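PDB 4WU0: similar to yteR (Bacilus subtilis) from Clostridium acetobutylicum, which is a family 105 glycoside hydrolase that probably cleaves unsaturated rhamnogalacturonan fragments derived from pectin. Local coordinates for residues 238-241 with 247-250; 225-230 with 280-285. One frame throughout, in Å; residues are numbered along the deposited sequence.

Interaction 1: residues 238-241 with 247-250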
ATOM      1  N   LEU A 238      -5.945 -11.917 -11.615  1.00 15.75           N
ATOM      2  CA  LEU A 238      -5.360 -13.033 -12.335  1.00 16.18           C
ATOM      3  C   LEU A 238      -5.800 -13.055 -13.803  1.00 19.18           C
ATOM      4  O   LEU A 238      -5.052 -13.510 -14.679  1.00 19.02           O
ATOM      5  CB  LEU A 238      -5.666 -14.367 -11.630  1.00 17.54           C
ATOM      6  CG  LEU A 238      -4.877 -14.541 -10.319  1.00 19.65           C
ATOM      7  CD1 LEU A 238      -5.316 -15.761  -9.544  1.00 23.15           C
ATOM      8  CD2 LEU A 238      -3.392 -14.636 -10.598  1.00 21.04           C
ATOM      9  N   LYS A 239      -7.001 -12.553 -14.085  1.00 15.96           N
ATOM     10  CA  LYS A 239      -7.460 -12.450 -15.471  1.00 16.54           C
ATOM     11  C   LYS A 239      -6.610 -11.518 -16.331  1.00 17.61           C
ATOM     12  O   LYS A 239      -6.553 -11.691 -17.547  1.00 19.71           O
ATOM     13  CB  LYS A 239      -8.918 -11.988 -15.539  1.00 17.04           C
ATOM     14  CG  LYS A 239      -9.944 -13.036 -15.076  1.00 21.04           C
ATOM     15  CD  LYS A 239     -11.357 -12.434 -15.086  1.00 25.83           C
ATOM     16  CE  LYS A 239     -12.367 -13.426 -14.573  1.00 31.12           C
ATOM     17  NZ  LYS A 239     -13.682 -12.785 -14.297  1.00 30.86           N
ATOM     18  N   VAL A 240      -5.971 -10.530 -15.717  1.00 16.02           N
ATOM     19  CA  VAL A 240      -5.167  -9.570 -16.460  1.00 14.95           C
ATOM     20  C   VAL A 240      -3.669  -9.705 -16.220  1.00 15.06           C
ATOM     21  O   VAL A 240      -2.892  -8.891 -16.717  1.00 16.69           O
ATOM     22  CB  VAL A 240      -5.634  -8.104 -16.235  1.00 16.33           C
ATOM     23  CG1 VAL A 240      -7.044  -7.915 -16.821  1.00 19.47           C
ATOM     24  CG2 VAL A 240      -5.550  -7.691 -14.760  1.00 16.84           C
ATOM     25  N   GLN A 241      -3.259 -10.756 -15.512  1.00 15.95           N
ATOM     26  CA  GLN A 241      -1.842 -11.041 -15.342  1.00 16.88           C
ATOM     27  C   GLN A 241      -1.231 -11.241 -16.716  1.00 16.04           C
ATOM     28  O   GLN A 241      -1.809 -11.927 -17.548  1.00 16.50           O
ATOM     29  CB  GLN A 241      -1.653 -12.309 -14.522  1.00 16.36           C
ATOM     30  CG  GLN A 241      -0.216 -12.682 -14.211  1.00 17.03           C
ATOM     31  CD  GLN A 241      -0.095 -14.083 -13.611  1.00 16.61           C
ATOM     32  OE1 GLN A 241      -0.816 -14.997 -13.991  1.00 21.89           O
ATOM     33  NE2 GLN A 241       0.828 -14.250 -12.698  1.00 15.96           N
ATOM     34  N   VAL A 247       3.634 -10.991 -14.367  1.00 12.84           N
ATOM     35  CA  VAL A 247       3.427  -9.798 -13.561  1.00 14.99           C
ATOM     36  C   VAL A 247       2.362  -8.901 -14.216  1.00 13.24           C
ATOM     37  O   VAL A 247       1.603  -9.370 -15.100  1.00 15.01           O
ATOM     38  CB  VAL A 247       4.759  -9.089 -13.203  1.00 15.44           C
ATOM     39  CG1 VAL A 247       5.723 -10.124 -12.553  1.00 14.84           C
ATOM     40  CG2 VAL A 247       5.423  -8.436 -14.401  1.00 14.71           C
ATOM     41  N   TRP A 248       2.269  -7.651 -13.756  1.00 13.71           N
ATOM     42  CA  TRP A 248       1.150  -6.789 -14.086  1.00 13.41           C
ATOM     43  C   TRP A 248       1.568  -5.453 -14.695  1.00 13.21           C
ATOM     44  O   TRP A 248       2.645  -4.941 -14.409  1.00 13.75           O
ATOM     45  CB  TRP A 248       0.275  -6.562 -12.839  1.00 13.09           C
ATOM     46  CG  TRP A 248      -0.550  -7.771 -12.502  1.00 12.16           C
ATOM     47  CD1 TRP A 248      -1.823  -8.014 -12.899  1.00 13.75           C
ATOM     48  CD2 TRP A 248      -0.154  -8.901 -11.707  1.00 11.65           C
ATOM     49  NE1 TRP A 248      -2.238  -9.224 -12.430  1.00 14.33           N
ATOM     50  CE2 TRP A 248      -1.240  -9.797 -11.698  1.00 14.21           C
ATOM     51  CE3 TRP A 248       1.017  -9.247 -11.021  1.00 12.82           C
ATOM     52  CZ2 TRP A 248      -1.204 -11.028 -11.005  1.00 15.63           C
ATOM     53  CZ3 TRP A 248       1.062 -10.471 -10.353  1.00 15.35           C
ATOM     54  CH2 TRP A 248      -0.043 -11.348 -10.363  1.00 15.14           C
ATOM     55  N   TYR A 249       0.682  -4.914 -15.530  1.00 14.16           N
ATOM     56  CA  TYR A 249       0.886  -3.637 -16.201  1.00 13.72           C
ATOM     57  C   TYR A 249       0.468  -2.434 -15.383  1.00 14.57           C
ATOM     58  O   TYR A 249      -0.403  -2.520 -14.506  1.00 15.59           O
ATOM     59  CB  TYR A 249       0.093  -3.608 -17.498  1.00 15.15           C
ATOM     60  CG  TYR A 249       0.677  -4.462 -18.581  1.00 14.27           C
ATOM     61  CD1 TYR A 249       1.657  -3.957 -19.416  1.00 16.49           C
ATOM     62  CD2 TYR A 249       0.247  -5.774 -18.769  1.00 16.36           C
ATOM     63  CE1 TYR A 249       2.194  -4.725 -20.414  1.00 17.91           C
ATOM     64  CE2 TYR A 249       0.780  -6.541 -19.769  1.00 20.17           C
ATOM     65  CZ  TYR A 249       1.767  -6.018 -20.567  1.00 22.06           C
ATOM     66  OH  TYR A 249       2.317  -6.784 -21.570  1.00 22.57           O
ATOM     67  N   GLN A 250       1.094  -1.302 -15.691  1.00 12.10           N
ATOM     68  CA  GLN A 250       0.699   0.006 -15.147  1.00 11.92           C
ATOM     69  C   GLN A 250      -0.794   0.290 -15.321  1.00 12.86           C
ATOM     70  O   GLN A 250      -1.470   0.656 -14.353  1.00 13.66           O
ATOM     71  CB  GLN A 250       1.541   1.091 -15.838  1.00 12.57           C
ATOM     72  CG  GLN A 250       1.109   2.520 -15.672  1.00 14.23           C
ATOM     73  CD  GLN A 250       1.582   3.126 -14.365  1.00 13.85           C
ATOM     74  OE1 GLN A 250       1.823   2.410 -13.393  1.00 12.66           O
ATOM     75  NE2 GLN A 250       1.655   4.451 -14.313  1.00 14.31           N
TER
HETATM   76  O   HOH W   1      -1.845  -6.376 -15.906  1.00 14.95           O
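Gln241 lies over one face of the Trp248 indole, and this overlap dominates the contact between the end of helix 223-240 and the loop that follows it, a helix-to-helix connection of the (alpha/alpha)6 barrel expected of this family. Gln241 CG stands 4.1 Å from the centroid of the six-membered ring of Trp248, 25° off the ring normal, which is the geometry of a CH-pi contact displaced toward the rim. With CG anti to the backbone N (chi1 -177°) and the chain extended beyond it, the glutamine runs obliquely across the indole until NE2 comes 3.8 Å from Trp248 CH2. The amide plane is tilted 23° from the ring plane, and NE2 hydrogen-bonds to Lys246 O, which holds the amide end beside the indole.

Backbone as well as side chain packs here, since Gln241 CA is 3.5 Å from Trp248 NE1. That nitrogen is itself spent on the last turn of the helix, through a hydrogen bond to Leu237 O. Leu238 meets the same indole differently, bringing CD2 4.2 Å from Trp248 CZ2, at the edge and near the ring plane. Val240 crosses Trp248 at about a right angle, with its CG2 methyl 4.2 Å from Trp248 CD1 of the five-membered ring.

Direct polar bonding between 238-241 and 247-250 is absent; one water makes the link. It donates to Val240 O at 2.8 Å and accepts from Tyr249 N at 2.9 Å, joining two backbone groups beside the Trp248 indole.

Beyond these residues, Ile270, Val271 and Leu274 of helix 264-279 also touch Trp248. The chemistry is thus that of a largely apolar seat for a buried indole, whose one polar atom is satisfied by a helix carbonyl while a single water bridges the backbones.

Interaction 2: residues 225-230 with 280-285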
ATOM      1  N   ALA A 225     -16.977 -10.853   4.639  1.00 17.68           N
ATOM      2  CA  ALA A 225     -17.173  -9.935   3.528  1.00 18.41           C
ATOM      3  C   ALA A 225     -15.844  -9.431   2.962  1.00 18.19           C
ATOM      4  O   ALA A 225     -15.659  -9.372   1.744  1.00 15.47           O
ATOM      5  CB  ALA A 225     -18.055  -8.763   3.955  1.00 20.57           C
ATOM      6  N   LEU A 226     -14.921  -9.038   3.830  1.00 15.74           N
ATOM      7  CA  LEU A 226     -13.634  -8.544   3.352  1.00 14.16           C
ATOM      8  C   LEU A 226     -12.829  -9.660   2.688  1.00 14.01           C
ATOM      9  O   LEU A 226     -12.152  -9.430   1.692  1.00 13.72           O
ATOM     10  CB  LEU A 226     -12.834  -7.856   4.459  1.00 14.03           C
ATOM     11  CG  LEU A 226     -13.067  -6.354   4.621  1.00 15.31           C
ATOM     12  CD1 LEU A 226     -14.487  -6.059   5.047  1.00 17.41           C
ATOM     13  CD2 LEU A 226     -12.067  -5.752   5.624  1.00 16.50           C
ATOM     14  N   ILE A 227     -12.925 -10.880   3.215  1.00 14.95           N
ATOM     15  CA  ILE A 227     -12.252 -12.009   2.600  1.00 14.60           C
ATOM     16  C   ILE A 227     -12.813 -12.267   1.198  1.00 15.71           C
ATOM     17  O   ILE A 227     -12.054 -12.506   0.252  1.00 15.66           O
ATOM     18  CB  ILE A 227     -12.332 -13.257   3.510  1.00 15.35           C
ATOM     19  CG1 ILE A 227     -11.457 -13.036   4.745  1.00 14.97           C
ATOM     20  CG2 ILE A 227     -11.889 -14.537   2.784  1.00 15.74           C
ATOM     21  CD1 ILE A 227     -11.664 -14.047   5.866  1.00 16.28           C
ATOM     22  N   LYS A 228     -14.131 -12.182   1.055  1.00 16.73           N
ATOM     23  CA  LYS A 228     -14.752 -12.348  -0.253  1.00 16.32           C
ATOM     24  C   LYS A 228     -14.274 -11.277  -1.236  1.00 17.29           C
ATOM     25  O   LYS A 228     -13.959 -11.581  -2.390  1.00 17.43           O
ATOM     26  CB  LYS A 228     -16.285 -12.335  -0.130  1.00 17.07           C
ATOM     27  CG  LYS A 228     -16.993 -12.446  -1.457  1.00 21.16           C
ATOM     28  CD  LYS A 228     -18.502 -12.355  -1.257  1.00 33.66           C
ATOM     29  CE  LYS A 228     -19.272 -12.795  -2.480  1.00 40.20           C
ATOM     30  NZ  LYS A 228     -20.750 -12.669  -2.237  1.00 50.68           N
ATOM     31  N   ILE A 229     -14.234 -10.022  -0.794  1.00 14.90           N
ATOM     32  CA  ILE A 229     -13.749  -8.943  -1.638  1.00 15.18           C
ATOM     33  C   ILE A 229     -12.318  -9.226  -2.079  1.00 13.73           C
ATOM     34  O   ILE A 229     -11.969  -9.044  -3.237  1.00 14.67           O
ATOM     35  CB  ILE A 229     -13.805  -7.576  -0.883  1.00 14.07           C
ATOM     36  CG1 ILE A 229     -15.261  -7.172  -0.653  1.00 16.96           C
ATOM     37  CG2 ILE A 229     -13.045  -6.474  -1.637  1.00 14.62           C
ATOM     38  CD1 ILE A 229     -15.429  -5.977   0.268  1.00 19.77           C
ATOM     39  N   LEU A 230     -11.475  -9.684  -1.155  1.00 14.07           N
ATOM     40  CA  LEU A 230     -10.102 -10.012  -1.524  1.00 14.76           C
ATOM     41  C   LEU A 230     -10.044 -11.124  -2.583  1.00 13.40           C
ATOM     42  O   LEU A 230      -9.290 -11.035  -3.572  1.00 15.39           O
ATOM     43  CB  LEU A 230      -9.288 -10.397  -0.286  1.00 14.20           C
ATOM     44  CG  LEU A 230      -7.841 -10.827  -0.556  1.00 12.50           C
ATOM     45  CD1 LEU A 230      -7.026  -9.744  -1.222  1.00 14.76           C
ATOM     46  CD2 LEU A 230      -7.158 -11.229   0.747  1.00 16.14           C
ATOM     47  N   LEU A 280      -2.535 -17.059   5.291  1.00 15.70           N
ATOM     48  CA  LEU A 280      -3.535 -16.893   6.331  1.00 15.62           C
ATOM     49  C   LEU A 280      -4.852 -17.640   6.027  1.00 15.94           C
ATOM     50  O   LEU A 280      -5.779 -17.630   6.844  1.00 18.41           O
ATOM     51  CB  LEU A 280      -3.772 -15.406   6.573  1.00 17.58           C
ATOM     52  CG  LEU A 280      -2.566 -14.702   7.215  1.00 20.24           C
ATOM     53  CD1 LEU A 280      -2.728 -13.204   7.142  1.00 20.96           C
ATOM     54  CD2 LEU A 280      -2.363 -15.142   8.672  1.00 25.49           C
ATOM     55  N   GLY A 281      -4.933 -18.277   4.867  1.00 16.08           N
ATOM     56  CA  GLY A 281      -6.120 -19.041   4.511  1.00 17.70           C
ATOM     57  C   GLY A 281      -7.236 -18.248   3.843  1.00 16.79           C
ATOM     58  O   GLY A 281      -8.327 -18.803   3.618  1.00 18.78           O
ATOM     59  N   TYR A 282      -6.977 -16.975   3.520  1.00 17.85           N
ATOM     60  CA  TYR A 282      -7.991 -16.156   2.877  1.00 16.03           C
ATOM     61  C   TYR A 282      -8.190 -16.585   1.439  1.00 17.57           C
ATOM     62  O   TYR A 282      -9.301 -16.491   0.908  1.00 19.08           O
ATOM     63  CB  TYR A 282      -7.641 -14.665   2.908  1.00 17.17           C
ATOM     64  CG  TYR A 282      -7.250 -14.122   4.251  1.00 17.14           C
ATOM     65  CD1 TYR A 282      -7.685 -14.710   5.417  1.00 17.97           C
ATOM     66  CD2 TYR A 282      -6.438 -13.001   4.348  1.00 18.68           C
ATOM     67  CE1 TYR A 282      -7.312 -14.204   6.644  1.00 17.87           C
ATOM     68  CE2 TYR A 282      -6.067 -12.496   5.555  1.00 16.93           C
ATOM     69  CZ  TYR A 282      -6.504 -13.096   6.708  1.00 17.94           C
ATOM     70  OH  TYR A 282      -6.143 -12.608   7.954  1.00 19.41           O
ATOM     71  N   LEU A 283      -7.111 -17.067   0.825  1.00 16.48           N
ATOM     72  CA  LEU A 283      -7.118 -17.502  -0.561  1.00 14.91           C
ATOM     73  C   LEU A 283      -6.790 -18.995  -0.567  1.00 16.30           C
ATOM     74  O   LEU A 283      -6.083 -19.483   0.331  1.00 18.37           O
ATOM     75  CB  LEU A 283      -6.062 -16.739  -1.359  1.00 16.33           C
ATOM     76  CG  LEU A 283      -6.152 -15.212  -1.356  1.00 16.09           C
ATOM     77  CD1 LEU A 283      -4.932 -14.585  -2.027  1.00 17.42           C
ATOM     78  CD2 LEU A 283      -7.428 -14.749  -2.059  1.00 16.76           C
ATOM     79  N   PRO A 284      -7.303 -19.719  -1.556  1.00 16.17           N
ATOM     80  CA  PRO A 284      -7.099 -21.172  -1.550  1.00 17.05           C
ATOM     81  C   PRO A 284      -5.645 -21.601  -1.777  1.00 17.00           C
ATOM     82  O   PRO A 284      -4.897 -20.927  -2.501  1.00 16.38           O
ATOM     83  CB  PRO A 284      -7.981 -21.653  -2.711  1.00 19.37           C
ATOM     84  CG  PRO A 284      -8.124 -20.490  -3.605  1.00 20.61           C
ATOM     85  CD  PRO A 284      -8.100 -19.277  -2.719  1.00 16.93           C
ATOM     86  N   GLU A 285      -5.271 -22.745  -1.208  1.00 17.78           N
ATOM     87  CA  GLU A 285      -3.898 -23.226  -1.300  1.00 19.22           C
ATOM     88  C   GLU A 285      -3.526 -23.586  -2.732  1.00 19.90           C
ATOM     89  O   GLU A 285      -2.342 -23.683  -3.076  1.00 20.89           O
ATOM     90  CB  GLU A 285      -3.683 -24.426  -0.370  1.00 19.32           C
ATOM     91  CG  GLU A 285      -3.795 -24.050   1.103  1.00 23.20           C
ATOM     92  CD  GLU A 285      -3.532 -25.203   2.045  1.00 28.88           C
ATOM     93  OE1 GLU A 285      -2.917 -26.203   1.617  1.00 29.20           O
ATOM     94  OE2 GLU A 285      -3.954 -25.105   3.221  1.00 27.54           O
TER
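Ile227 and Leu230, one helical turn apart, meet Tyr282 and Leu283 in a contact that is apolar in all its side-chain pairs. Ile227 crosses Tyr282 at about a right angle: its CD1 methyl lies 4.1 Å from Tyr282 CD1, with CG1 of the isoleucine close behind. Leu230 comes to the other ortho carbon from the same side of the ring plane, its CD2 4.1 Å from Tyr282 CD2 and equally near Tyr282 CB. Both methyls come at the ring obliquely. Leu230 reaches this position because its CG is anti to the backbone N (chi1 177°), and the same branch point serves a second neighbour, Leu230 CG lying 4.2 Å from Leu283 CD2.

A second kind of contact involves the backbone. Ile227 CG2 packs 3.7 Å from Tyr282 O, and that carbonyl also accepts a hydrogen bond from Asn231 ND2. Because Asn231 ND2 is bonded to Ile227 O too, one amide nitrogen ties the helix backbone to the loop alongside the hydrophobic pairs.

Within 280-285 the helix end leads directly into the contact. Gly281 takes a positive phi (87°) in a Schellman motif that ends helix 264-279 and releases the chain into the loop just ahead of Tyr282. Leu280 CB covers the opposite face of the Tyr282 ring, 3.6 Å above the plane and offset toward the rim.

The loop thus crosses from helix 264-279 to helix 288-302 while resting on the early part of helix 223-240. Tyr282 extends this packing to Ile213 of helix 199-215, and Leu283 touches Val234 further along helix 223-240. Elsewhere on the latter helix, Leu226 and Ile229 pack on helices 152-166 and 199-215, placing the contact among the helices of the (alpha/alpha)6 barrel expected of this family.

How the interactions relate
Both contacts draw on helix 223-240: interaction 2 uses its early turns, 225-230, and interaction 1 its end, 238-241. Their centres lie 19 Å apart and their nearest atoms about 8 Å apart, so they do not touch. Along the chain interaction 1 is local, closing a five-residue connection, 242-246, and it is nested inside the longer loop that interaction 2 closes between 230 and 280. Helix 264-279 lies between the partner segments in sequence, following 247-250 and leading into 280-285. Together the contacts join both connections flanking helix 264-279 to helix 223-240 in the (alpha/alpha)6 barrel typical of this clan.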